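Local coordinates for spore germination protein GerM (Bacillus subtilis subsp. subtilis str. 168, PDB 6GZB), which is of unknown molecular function but affects both sporulation and germination, at residues V66-P71 against Q335-F341; P200-Y204 against L297-Q302. Residues are numbered along the deposited sequence.

Contact 1 of 2, residues V66-P71 against Q335-F341; sequences VAQTLP and QVNTGSF
Strand 65-73 is extended over V66-P71. In the C-terminal tail, Q335-V336 comes in against the strand direction, the chain turns at N337, which has positive phi (60/58) and an m rotamer, and N337-G339 then runs past T69 in the parallel sense, with one beta bridge between T69 and T338 (CA-CA 4.5 Å). Two backbone hydrogen bonds make the bridge: T69 N to N337 O, and G339 N to T69 O, both 2.9 Å and nearly linear.

Side-chain hydrogen bonds extend the pairing. T69 OG1 donates to V336 O (2.7 Å) and N337 ND2 to A67 O (2.9 Å), while N337 OD1 accepts from the backbone of Y215. Q68, with chi1 and chi2 both m, folds back so that its NE2 also reaches A67 O (3.1 Å); one water links this NE2 to T338 O, and a second links Q68 OE1 to S340 N.

Apolar contacts flank the bridge: before T69, A67 CB lies 4.2 Å from V336 CG1; after it, L70 CD2 lies 3.9 Å from F341 CD1 and P71 CG 3.6 Å from F341 CZ. A CB on G339 would fall 2.6 Å from L70 CD2. The arrangement is a single parallel bridge added to an edge strand, by which the C-terminal tail joins the sheet of the first GerMN domain.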
ATOM      1  N   VAL A  66       6.079   0.017  -3.672  1.00 24.30           N
ATOM      2  CA  VAL A  66       5.950  -0.830  -2.489  1.00 25.07           C
ATOM      3  C   VAL A  66       6.517  -0.105  -1.279  1.00 23.44           C
ATOM      4  O   VAL A  66       7.574   0.518  -1.363  1.00 23.38           O
ATOM      5  CB  VAL A  66       6.769  -2.135  -2.618  1.00 29.10           C
ATOM      6  CG1 VAL A  66       6.414  -3.071  -1.477  1.00 37.72           C
ATOM      7  CG2 VAL A  66       6.544  -2.808  -3.963  1.00 30.73           C
ATOM      8  N   ALA A  67       5.845  -0.239  -0.144  1.00 23.09           N
ATOM      9  CA  ALA A  67       6.351   0.304   1.113  1.00 29.03           C
ATOM     10  C   ALA A  67       7.583  -0.489   1.549  1.00 27.70           C
ATOM     11  O   ALA A  67       7.568  -1.715   1.541  1.00 27.31           O
ATOM     12  CB  ALA A  67       5.275   0.232   2.193  1.00 26.91           C
ATOM     13  N   GLN A  68       8.654   0.226   1.887  1.00 27.14           N
ATOM     14  CA  GLN A  68       9.726  -0.321   2.698  1.00 24.90           C
ATOM     15  C   GLN A  68       9.929   0.544   3.925  1.00 26.61           C
ATOM     16  O   GLN A  68      10.187   1.742   3.811  1.00 25.54           O
ATOM     17  CB  GLN A  68      11.021  -0.405   1.898  1.00 27.39           C
ATOM     18  CG  GLN A  68      10.988  -1.451   0.800  1.00 30.59           C
ATOM     19  CD  GLN A  68      11.129  -2.854   1.348  1.00 36.84           C
ATOM     20  OE1 GLN A  68      12.235  -3.293   1.675  1.00 36.35           O
ATOM     21  NE2 GLN A  68      10.003  -3.558   1.481  1.00 22.68           N
ATOM     22  N   THR A  69       9.755  -0.056   5.101  1.00 32.29           N
ATOM     23  CA  THR A  69       9.838   0.692   6.351  1.00 26.55           C
ATOM     24  C   THR A  69      11.268   0.712   6.858  1.00 29.65           C
ATOM     25  O   THR A  69      11.875  -0.334   7.074  1.00 29.16           O
ATOM     26  CB  THR A  69       8.885   0.124   7.412  1.00 29.01           C
ATOM     27  OG1 THR A  69       7.537   0.471   7.061  1.00 27.46           O
ATOM     28  CG2 THR A  69       9.192   0.715   8.784  1.00 30.71           C
ATOM     29  N   LEU A  70      11.833   1.912   6.935  1.00 27.28           N
ATOM     30  CA  LEU A  70      13.274   2.093   7.067  1.00 31.33           C
ATOM     31  C   LEU A  70      13.586   3.161   8.112  1.00 28.56           C
ATOM     32  O   LEU A  70      12.771   4.049   8.349  1.00 34.60           O
ATOM     33  CB  LEU A  70      13.881   2.484   5.718  1.00 28.09           C
ATOM     34  CG  LEU A  70      13.856   1.370   4.680  1.00 31.65           C
ATOM     35  CD1 LEU A  70      14.196   1.913   3.299  1.00 29.83           C
ATOM     36  CD2 LEU A  70      14.801   0.248   5.091  1.00 39.77           C
ATOM     37  N   PRO A  71      14.768   3.071   8.744  1.00 31.67           N
ATOM     38  CA  PRO A  71      15.143   3.983   9.826  1.00 39.00           C
ATOM     39  C   PRO A  71      15.567   5.353   9.315  1.00 31.61           C
ATOM     40  O   PRO A  71      16.534   5.460   8.571  1.00 30.00           O
ATOM     41  CB  PRO A  71      16.330   3.273  10.487  1.00 32.47           C
ATOM     42  CG  PRO A  71      16.949   2.476   9.396  1.00 31.51           C
ATOM     43  CD  PRO A  71      15.833   2.093   8.453  1.00 35.67           C
ATOM     44  N   GLN A 335       4.707  -1.637  11.610  1.00 38.80           N
ATOM     45  CA  GLN A 335       5.676  -1.438  10.543  1.00 39.05           C
ATOM     46  C   GLN A 335       5.310  -2.313   9.356  1.00 41.21           C
ATOM     47  O   GLN A 335       5.400  -3.535   9.431  1.00 43.19           O
ATOM     48  CB  GLN A 335       7.084  -1.793  11.039  1.00 37.90           C
ATOM     49  CG  GLN A 335       7.566  -0.888  12.158  1.00 36.59           C
ATOM     50  CD  GLN A 335       8.963  -1.220  12.636  1.00 41.56           C
ATOM     51  OE1 GLN A 335       9.723  -1.919  11.963  1.00 36.43           O
ATOM     52  NE2 GLN A 335       9.313  -0.709  13.802  1.00 44.52           N
ATOM     53  N   VAL A 336       4.899  -1.683   8.262  1.00 32.10           N
ATOM     54  CA  VAL A 336       4.613  -2.402   7.023  1.00 32.32           C
ATOM     55  C   VAL A 336       5.909  -2.655   6.248  1.00 34.02           C
ATOM     56  O   VAL A 336       6.595  -1.715   5.866  1.00 35.89           O
ATOM     57  CB  VAL A 336       3.643  -1.598   6.138  1.00 36.08           C
ATOM     58  CG1 VAL A 336       3.364  -2.338   4.833  1.00 36.97           C
ATOM     59  CG2 VAL A 336       2.353  -1.316   6.893  1.00 40.90           C
ATOM     60  N   ASN A 337       6.252  -3.922   6.028  1.00 29.66           N
ATOM     61  CA  ASN A 337       7.395  -4.266   5.170  1.00 31.85           C
ATOM     62  C   ASN A 337       8.696  -3.668   5.715  1.00 30.24           C
ATOM     63  O   ASN A 337       9.367  -2.886   5.040  1.00 26.75           O
ATOM     64  CB  ASN A 337       7.180  -3.733   3.747  1.00 33.83           C
ATOM     65  CG  ASN A 337       6.052  -4.431   3.012  1.00 32.86           C
ATOM     66  OD1 ASN A 337       5.667  -5.543   3.353  1.00 24.71           O
ATOM     67  ND2 ASN A 337       5.588  -3.815   1.928  1.00 27.73           N
ATOM     68  N   THR A 338       9.052  -4.018   6.940  1.00 29.25           N
ATOM     69  CA  THR A 338      10.330  -3.596   7.486  1.00 31.64           C
ATOM     70  C   THR A 338      11.410  -4.010   6.513  1.00 27.05           C
ATOM     71  O   THR A 338      11.403  -5.127   6.017  1.00 29.73           O
ATOM     72  CB  THR A 338      10.588  -4.222   8.869  1.00 36.68           C
ATOM     73  OG1 THR A 338       9.540  -3.823   9.757  1.00 35.37           O
ATOM     74  CG2 THR A 338      11.919  -3.744   9.430  1.00 41.02           C
ATOM     75  N   GLY A 339      12.241  -3.057   6.124  1.00 28.03           N
ATOM     76  CA  GLY A 339      13.286  -3.322   5.153  1.00 34.07           C
ATOM     77  C   GLY A 339      14.495  -4.011   5.764  1.00 42.43           C
ATOM     78  O   GLY A 339      14.695  -3.973   6.979  1.00 34.60           O
ATOM     79  N   SER A 340      15.285  -4.663   4.912  1.00 34.28           N
ATOM     80  CA  SER A 340      16.604  -5.177   5.300  1.00 41.21           C
ATOM     81  C   SER A 340      17.694  -4.566   4.432  1.00 38.07           C
ATOM     82  O   SER A 340      17.663  -4.658   3.210  1.00 43.51           O
ATOM     83  CB  SER A 340      16.655  -6.694   5.159  1.00 38.93           C
ATOM     84  OG  SER A 340      15.781  -7.303   6.090  1.00 51.01           O
ATOM     85  N   PHE A 341      18.663  -3.937   5.075  1.00 40.46           N
ATOM     86  CA  PHE A 341      19.801  -3.392   4.370  1.00 47.27           C
ATOM     87  C   PHE A 341      21.087  -3.727   5.111  1.00 39.03           C
ATOM     88  O   PHE A 341      22.144  -3.272   4.697  1.00 50.98           O
ATOM     89  CB  PHE A 341      19.662  -1.874   4.226  1.00 34.20           C
ATOM     90  CG  PHE A 341      19.482  -1.162   5.527  1.00 31.34           C
ATOM     91  CD1 PHE A 341      18.249  -1.135   6.145  1.00 29.95           C
ATOM     92  CD2 PHE A 341      20.567  -0.588   6.174  1.00 36.90           C
ATOM     93  CE1 PHE A 341      18.093  -0.539   7.384  1.00 41.56           C
ATOM     94  CE2 PHE A 341      20.419   0.017   7.409  1.00 40.13           C
ATOM     95  CZ  PHE A 341      19.176   0.044   8.016  1.00 45.64           C
TER
HETATM   96  O   HOH W   1      10.139  -5.826   3.727  1.00 33.79           O
HETATM   97  O   HOH W   2      14.019  -5.345   2.241  1.00 35.43           O

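Contact 2 of 2, residues P200-Y204 against L297-Q302; sequences PLTVY and LTLTEQ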
ATOM      1  N   PRO A 200     -12.483   0.710  -8.133  1.00 28.24           N
ATOM      2  CA  PRO A 200     -11.148   0.330  -7.697  1.00 28.46           C
ATOM      3  C   PRO A 200     -11.161  -0.216  -6.279  1.00 28.30           C
ATOM      4  O   PRO A 200     -11.909   0.271  -5.434  1.00 24.73           O
ATOM      5  CB  PRO A 200     -10.374   1.652  -7.749  1.00 25.27           C
ATOM      6  CG  PRO A 200     -11.417   2.683  -7.478  1.00 25.94           C
ATOM      7  CD  PRO A 200     -12.658   2.174  -8.158  1.00 32.19           C
ATOM      8  N   LEU A 201     -10.310  -1.202  -6.022  1.00 25.13           N
ATOM      9  CA  LEU A 201     -10.121  -1.711  -4.676  1.00 22.74           C
ATOM     10  C   LEU A 201      -8.690  -2.213  -4.545  1.00 24.47           C
ATOM     11  O   LEU A 201      -8.210  -2.987  -5.378  1.00 25.20           O
ATOM     12  CB  LEU A 201     -11.094  -2.860  -4.399  1.00 28.45           C
ATOM     13  CG  LEU A 201     -11.206  -3.285  -2.931  1.00 31.51           C
ATOM     14  CD1 LEU A 201     -11.929  -2.213  -2.125  1.00 29.66           C
ATOM     15  CD2 LEU A 201     -11.896  -4.637  -2.804  1.00 35.74           C
ATOM     16  N   THR A 202      -8.018  -1.771  -3.491  1.00 25.89           N
ATOM     17  CA  THR A 202      -6.637  -2.142  -3.258  1.00 29.47           C
ATOM     18  C   THR A 202      -6.554  -3.440  -2.487  1.00 25.84           C
ATOM     19  O   THR A 202      -7.260  -3.639  -1.489  1.00 27.90           O
ATOM     20  CB  THR A 202      -5.894  -1.031  -2.516  1.00 30.79           C
ATOM     21  OG1 THR A 202      -5.774   0.090  -3.396  1.00 47.48           O
ATOM     22  CG2 THR A 202      -4.503  -1.488  -2.087  1.00 35.20           C
ATOM     23  N   VAL A 203      -5.740  -4.349  -3.013  1.00 26.37           N
ATOM     24  CA  VAL A 203      -5.561  -5.683  -2.447  1.00 26.13           C
ATOM     25  C   VAL A 203      -4.060  -5.961  -2.364  1.00 31.15           C
ATOM     26  O   VAL A 203      -3.307  -5.641  -3.289  1.00 26.84           O
ATOM     27  CB  VAL A 203      -6.231  -6.729  -3.360  1.00 29.65           C
ATOM     28  CG1 VAL A 203      -5.919  -8.145  -2.918  1.00 32.26           C
ATOM     29  CG2 VAL A 203      -7.734  -6.496  -3.409  1.00 37.49           C
ATOM     30  N   TYR A 204      -3.621  -6.520  -1.242  1.00 25.99           N
ATOM     31  CA  TYR A 204      -2.205  -6.798  -1.026  1.00 28.08           C
ATOM     32  C   TYR A 204      -1.854  -8.229  -1.403  1.00 27.32           C
ATOM     33  O   TYR A 204      -2.496  -9.181  -0.958  1.00 27.65           O
ATOM     34  CB  TYR A 204      -1.814  -6.546   0.428  1.00 26.54           C
ATOM     35  CG  TYR A 204      -1.619  -5.090   0.765  1.00 21.30           C
ATOM     36  CD1 TYR A 204      -2.694  -4.277   1.099  1.00 26.92           C
ATOM     37  CD2 TYR A 204      -0.359  -4.540   0.790  1.00 23.89           C
ATOM     38  CE1 TYR A 204      -2.501  -2.950   1.452  1.00 24.85           C
ATOM     39  CE2 TYR A 204      -0.154  -3.220   1.134  1.00 22.72           C
ATOM     40  CZ  TYR A 204      -1.231  -2.420   1.438  1.00 22.13           C
ATOM     41  OH  TYR A 204      -1.011  -1.100   1.778  1.00 26.18           O
ATOM     42  N   LEU A 297      -3.824  -6.053   6.059  1.00 24.17           N
ATOM     43  CA  LEU A 297      -3.357  -4.901   5.282  1.00 25.19           C
ATOM     44  C   LEU A 297      -4.420  -4.460   4.274  1.00 24.30           C
ATOM     45  O   LEU A 297      -4.601  -3.271   4.031  1.00 27.89           O
ATOM     46  CB  LEU A 297      -2.047  -5.217   4.544  1.00 25.48           C
ATOM     47  CG  LEU A 297      -0.801  -5.319   5.429  1.00 29.76           C
ATOM     48  CD1 LEU A 297       0.362  -5.878   4.634  1.00 31.49           C
ATOM     49  CD2 LEU A 297      -0.430  -3.967   6.023  1.00 31.88           C
ATOM     50  N   THR A 298      -5.102  -5.429   3.677  1.00 27.53           N
ATOM     51  CA  THR A 298      -6.063  -5.146   2.615  1.00 28.20           C
ATOM     52  C   THR A 298      -7.310  -4.482   3.202  1.00 29.91           C
ATOM     53  O   THR A 298      -7.733  -3.417   2.763  1.00 28.13           O
ATOM     54  CB  THR A 298      -6.448  -6.435   1.874  1.00 24.71           C
ATOM     55  OG1 THR A 298      -5.303  -6.949   1.169  1.00 23.89           O
ATOM     56  CG2 THR A 298      -7.577  -6.181   0.898  1.00 25.76           C
ATOM     57  N   LEU A 299      -7.840  -5.073   4.259  1.00 30.56           N
ATOM     58  CA  LEU A 299      -9.078  -4.585   4.857  1.00 32.03           C
ATOM     59  C   LEU A 299      -8.903  -3.234   5.546  1.00 28.89           C
ATOM     60  O   LEU A 299      -9.765  -2.355   5.420  1.00 33.04           O
ATOM     61  CB  LEU A 299      -9.634  -5.616   5.835  1.00 30.36           C
ATOM     62  CG  LEU A 299     -10.738  -6.517   5.276  1.00 36.44           C
ATOM     63  CD1 LEU A 299     -10.593  -6.748   3.787  1.00 38.29           C
ATOM     64  CD2 LEU A 299     -10.826  -7.841   6.012  1.00 35.13           C
ATOM     65  N   THR A 300      -7.762  -3.023   6.194  1.00 34.09           N
ATOM     66  CA  THR A 300      -7.509  -1.750   6.870  1.00 29.78           C
ATOM     67  C   THR A 300      -7.133  -0.615   5.922  1.00 35.37           C
ATOM     68  O   THR A 300      -6.850   0.483   6.378  1.00 35.74           O
ATOM     69  CB  THR A 300      -6.415  -1.869   7.956  1.00 32.33           C
ATOM     70  OG1 THR A 300      -5.181  -2.318   7.387  1.00 32.27           O
ATOM     71  CG2 THR A 300      -6.837  -2.833   9.031  1.00 32.07           C
ATOM     72  N   GLU A 301      -7.095  -0.877   4.615  1.00 35.58           N
ATOM     73  CA  GLU A 301      -7.044   0.201   3.625  1.00 45.35           C
ATOM     74  C   GLU A 301      -8.421   0.809   3.404  1.00 40.37           C
ATOM     75  O   GLU A 301      -8.526   1.887   2.829  1.00 40.54           O
ATOM     76  CB  GLU A 301      -6.538  -0.297   2.264  1.00 42.21           C
ATOM     77  CG  GLU A 301      -5.086  -0.711   2.228  1.00 44.56           C
ATOM     78  CD  GLU A 301      -4.113   0.428   2.488  1.00 39.47           C
ATOM     79  OE1 GLU A 301      -2.978   0.126   2.915  1.00 32.42           O
ATOM     80  OE2 GLU A 301      -4.452   1.610   2.280  1.00 37.86           O
ATOM     81  N   GLN A 302      -9.446   0.040   3.705  1.00 36.97           N
ATOM     82  CA  GLN A 302     -10.813   0.445   3.501  1.00 40.81           C
ATOM     83  C   GLN A 302     -11.250   1.388   4.578  1.00 50.93           C
ATOM     84  O   GLN A 302     -10.791   1.305   5.687  1.00 48.61           O
ATOM     85  CB  GLN A 302     -11.736  -0.745   3.402  1.00 31.69           C
ATOM     86  CG  GLN A 302     -11.498  -1.561   2.161  1.00 38.98           C
ATOM     87  CD  GLN A 302     -12.332  -2.803   2.060  1.00 29.11           C
ATOM     88  OE1 GLN A 302     -13.383  -2.871   2.602  1.00 37.64           O
ATOM     89  NE2 GLN A 302     -11.855  -3.773   1.357  1.00 29.79           N
TER
HETATM   90  O   HOH W   3      -8.932  -2.788   0.367  1.00 32.41           O
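This is a buried contact between a strand edge and a helix end within the second GerMN domain, where strand 198-208 meets the C-terminal end of helix 289-299 and the type I turn L299-Q302 that follows. The helix end is tied to the strand through T298: Y204 N donates to T298 OG1 (3.0 Å), and that hydroxyl is also hydrogen-bonded to S294 O, one turn back in the helix. T298 CG2 packs 3.5 Å from T202 O.

The Y204 side chain lies against the flank of the helix. L297 CB sits over one face of its ring, 3.8 Å from the centroid, in a CH-pi contact, and Y204 OH donates to E301 OE1 (2.6 Å) in the turn. The same carboxylate atom forms a salt bridge with R332. W145, from helix 136-147, touches both Y204 and E301, so this corner also meets the first domain.

Further along, a water donates to T202 O (2.6 Å) and T298 O (2.8 Å) and accepts from Q302 NE2 (3.2 Å). Helix 229-239 touches V203 and T298. L201 and V203 pair with strand 213-223 on the opposite edge, so helix end and turn cover the open edge of a beta hairpin, T298 OG1 and the water standing in for a neighbouring strand.

In the fold
The two contacts lie with their centres about 19 Å apart, and in sequence both segments of contact 2 fall between those of contact 1. Contact 2 is a buried contact of the second GerMN domain, on its side toward the first, whereas contact 1 carries the end of the chain onto the first. They touch where V336 CG2 packs 3.9 Å from L297 CD2. Strand 213-223 is a second connection: it pairs antiparallel with 198-208, and its Y215 reaches both N337 and L297. R332, just upstream of the tail, ties the chain to contact 2 as it leaves for contact 1. Together these connections join the tandem domains.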